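Local coordinates for intestinal fatty acid binding protein (Rattus norvegicus, PDB 1ICM), which binds a long-chain fatty acid such as myristate inside its beta-barrel and probably carries it through the cytosol of intestinal cells, at residues A[2-8]-A[34-40]. Residues are numbered along the deposited sequence.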
loop_
_atom_site.group_PDB
_atom_site.type_symbol
_atom_site.label_atom_id
_atom_site.label_comp_id
_atom_site.label_asym_id
_atom_site.label_seq_id
_atom_site.Cartn_x
_atom_site.Cartn_y
_atom_site.Cartn_z
ATOM N N PHE A 2 6.314 -2.282 13.082
ATOM C CA PHE A 2 5.685 -1.401 12.123
ATOM C C PHE A 2 5.080 -0.145 12.757
ATOM O O PHE A 2 4.739 0.758 12.009
ATOM C CB PHE A 2 4.587 -2.156 11.346
ATOM C CG PHE A 2 5.214 -3.230 10.514
ATOM C CD1 PHE A 2 5.992 -2.865 9.418
ATOM C CD2 PHE A 2 5.065 -4.585 10.827
ATOM C CE1 PHE A 2 6.596 -3.845 8.627
ATOM C CE2 PHE A 2 5.670 -5.576 10.051
ATOM C CZ PHE A 2 6.431 -5.193 8.948
ATOM N N ASP A 3 4.964 -0.117 14.098
ATOM C CA ASP A 3 4.391 0.938 14.923
ATOM C C ASP A 3 4.957 2.293 14.608
ATOM O O ASP A 3 6.164 2.494 14.541
ATOM C CB ASP A 3 4.754 0.731 16.418
ATOM C CG ASP A 3 4.605 -0.700 16.766
ATOM O OD1 ASP A 3 3.500 -1.145 17.084
ATOM O OD2 ASP A 3 5.763 -1.329 16.619
ATOM N N GLY A 4 4.084 3.269 14.465
ATOM C CA GLY A 4 4.718 4.549 14.181
ATOM C C GLY A 4 4.119 5.321 12.995
ATOM O O GLY A 4 3.196 4.833 12.337
ATOM N N THR A 5 4.668 6.529 12.795
ATOM C CA THR A 5 4.219 7.402 11.750
ATOM C C THR A 5 5.254 7.376 10.689
ATOM O O THR A 5 6.401 7.546 11.081
ATOM C CB THR A 5 3.862 8.790 12.301
ATOM O OG1 THR A 5 2.698 8.589 13.102
ATOM C CG2 THR A 5 3.460 9.656 11.117
ATOM N N TRP A 6 4.835 7.127 9.428
ATOM C CA TRP A 6 5.784 6.990 8.320
ATOM C C TRP A 6 5.387 7.952 7.201
ATOM O O TRP A 6 4.205 8.076 6.889
ATOM C CB TRP A 6 5.660 5.551 7.798
ATOM C CG TRP A 6 5.962 4.456 8.812
ATOM C CD1 TRP A 6 5.057 3.823 9.622
ATOM C CD2 TRP A 6 7.246 3.894 9.103
ATOM N NE1 TRP A 6 5.697 2.916 10.440
ATOM C CE2 TRP A 6 7.047 2.925 10.119
ATOM C CE3 TRP A 6 8.560 4.137 8.643
ATOM C CZ2 TRP A 6 8.130 2.180 10.626
ATOM C CZ3 TRP A 6 9.628 3.396 9.140
ATOM C CH2 TRP A 6 9.392 2.444 10.137
ATOM N N LYS A 7 6.365 8.599 6.569
ATOM C CA LYS A 7 6.116 9.569 5.509
ATOM C C LYS A 7 6.886 9.184 4.272
ATOM O O LYS A 7 8.096 8.915 4.284
ATOM C CB LYS A 7 6.525 10.978 5.924
ATOM C CG LYS A 7 6.298 12.075 4.876
ATOM C CD LYS A 7 4.900 12.704 4.847
ATOM C CE LYS A 7 4.788 14.050 4.122
ATOM N NZ LYS A 7 3.703 14.933 4.615
ATOM N N VAL A 8 6.182 9.177 3.147
ATOM C CA VAL A 8 6.897 8.768 1.946
ATOM C C VAL A 8 8.111 9.607 1.609
ATOM O O VAL A 8 8.042 10.818 1.749
ATOM C CB VAL A 8 5.920 8.627 0.773
ATOM C CG1 VAL A 8 5.442 10.017 0.328
ATOM C CG2 VAL A 8 6.577 7.856 -0.382
ATOM N N ASP A 34 1.917 12.495 -3.830
ATOM C CA ASP A 34 0.734 12.509 -2.995
ATOM C C ASP A 34 0.892 12.822 -1.489
ATOM O O ASP A 34 -0.143 12.890 -0.813
ATOM C CB ASP A 34 0.001 11.176 -3.189
ATOM C CG ASP A 34 0.730 9.957 -2.671
ATOM O OD1 ASP A 34 1.962 10.157 -2.277
ATOM O OD2 ASP A 34 0.196 8.857 -2.621
ATOM N N ASN A 35 2.148 13.023 -1.068
ATOM C CA ASN A 35 2.459 13.332 0.349
ATOM C C ASN A 35 1.856 12.288 1.272
ATOM O O ASN A 35 1.386 12.621 2.344
ATOM C CB ASN A 35 1.990 14.730 0.847
ATOM C CG ASN A 35 2.762 15.814 0.123
ATOM O OD1 ASN A 35 3.992 15.915 0.275
ATOM N ND2 ASN A 35 2.044 16.596 -0.687
ATOM N N LEU A 36 1.866 11.023 0.860
ATOM C CA LEU A 36 1.240 9.997 1.709
ATOM C C LEU A 36 2.009 9.801 3.033
ATOM O O LEU A 36 3.232 9.738 3.071
ATOM C CB LEU A 36 1.303 8.680 0.884
ATOM C CG LEU A 36 0.747 7.456 1.585
ATOM C CD1 LEU A 36 -0.732 7.586 1.958
ATOM C CD2 LEU A 36 1.076 6.221 0.703
ATOM N N LYS A 37 1.213 9.673 4.060
ATOM C CA LYS A 37 1.657 9.462 5.423
ATOM C C LYS A 37 0.785 8.352 6.004
ATOM O O LYS A 37 -0.455 8.287 5.842
ATOM C CB LYS A 37 1.343 10.763 6.147
ATOM C CG LYS A 37 1.557 10.728 7.643
ATOM C CD LYS A 37 1.675 12.150 8.149
ATOM C CE LYS A 37 0.845 12.403 9.396
ATOM N NZ LYS A 37 1.152 13.685 10.061
ATOM N N LEU A 38 1.462 7.425 6.704
ATOM C CA LEU A 38 0.710 6.322 7.302
ATOM C C LEU A 38 1.000 6.283 8.803
ATOM O O LEU A 38 2.163 6.413 9.241
ATOM C CB LEU A 38 1.294 4.985 6.755
ATOM C CG LEU A 38 1.186 4.774 5.239
ATOM C CD1 LEU A 38 1.898 3.485 4.864
ATOM C CD2 LEU A 38 -0.297 4.646 4.887
ATOM N N THR A 39 -0.068 6.075 9.579
ATOM C CA THR A 39 0.107 5.973 11.019
ATOM C C THR A 39 -0.358 4.553 11.318
ATOM O O THR A 39 -1.534 4.243 11.121
ATOM C CB THR A 39 -0.680 7.047 11.809
ATOM O OG1 THR A 39 -0.156 8.333 11.502
ATOM C CG2 THR A 39 -0.580 6.793 13.304
ATOM N N ILE A 40 0.573 3.704 11.785
ATOM C CA ILE A 40 0.292 2.292 12.047
ATOM C C ILE A 40 0.256 1.930 13.510
ATOM O O ILE A 40 1.193 2.232 14.251
ATOM C CB ILE A 40 1.294 1.385 11.318
ATOM C CG1 ILE A 40 1.166 1.681 9.827
ATOM C CG2 ILE A 40 0.942 -0.076 11.583
ATOM C CD1 ILE A 40 2.327 1.200 8.974
#
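Asp34 opens the approach to the strand with an Asx turn: its OD1 accepts a hydrogen bond from Leu36 N at 3.3 Å, and the same carboxylate forms a salt bridge with Arg126. At Asn35 the backbone turns through the left-handed region just ahead of the paired strand, and the side chain is directed outward, ND2 bonding to Asn54. Pairing begins at Leu36, whose O accepts a hydrogen bond from Val8 N at 3.0 Å, while Val8 CG1 lies 4.4 Å from Leu36 CB. Lys37 faces Lys7 in a non-hydrogen-bonded pair on the outer surface; the two side chains touch through their aliphatic parts, Lys7 CD to Lys37 CB at 4.3 Å. Leu38 and Trp6 exchange both backbone bonds, Trp6 N to Leu38 O and Leu38 N to Trp6 O, each 2.8 Å. These antiparallel neighbours, strands 4-12 and 37-43, belong to the fatty-acid binding protein barrel of the calycin clan; the two helices 14-21 and 25-31 lie in the connection between them. Leu38 points inward, its side chain about 5 Å from the bound myristate, and also meets Phe128 and Gln115. Thr39 returns to the outside, where its OG1 shares a hydrogen bond with Thr5 OG1 at 3.3 Å. Ile40 closes the ladder against Gly4: Ile40 N to Gly4 O is 2.9 Å, Gly4 N to Ile40 O 3.1 Å. Gly4 has phi/psi 131/177, where a CB would jam against the preceding carbonyl. On the inner face Ile40 CD1 packs 3.8 Å from Trp6 CD1, beside the indole whose NE1 donates to Phe2 O at 2.8 Å.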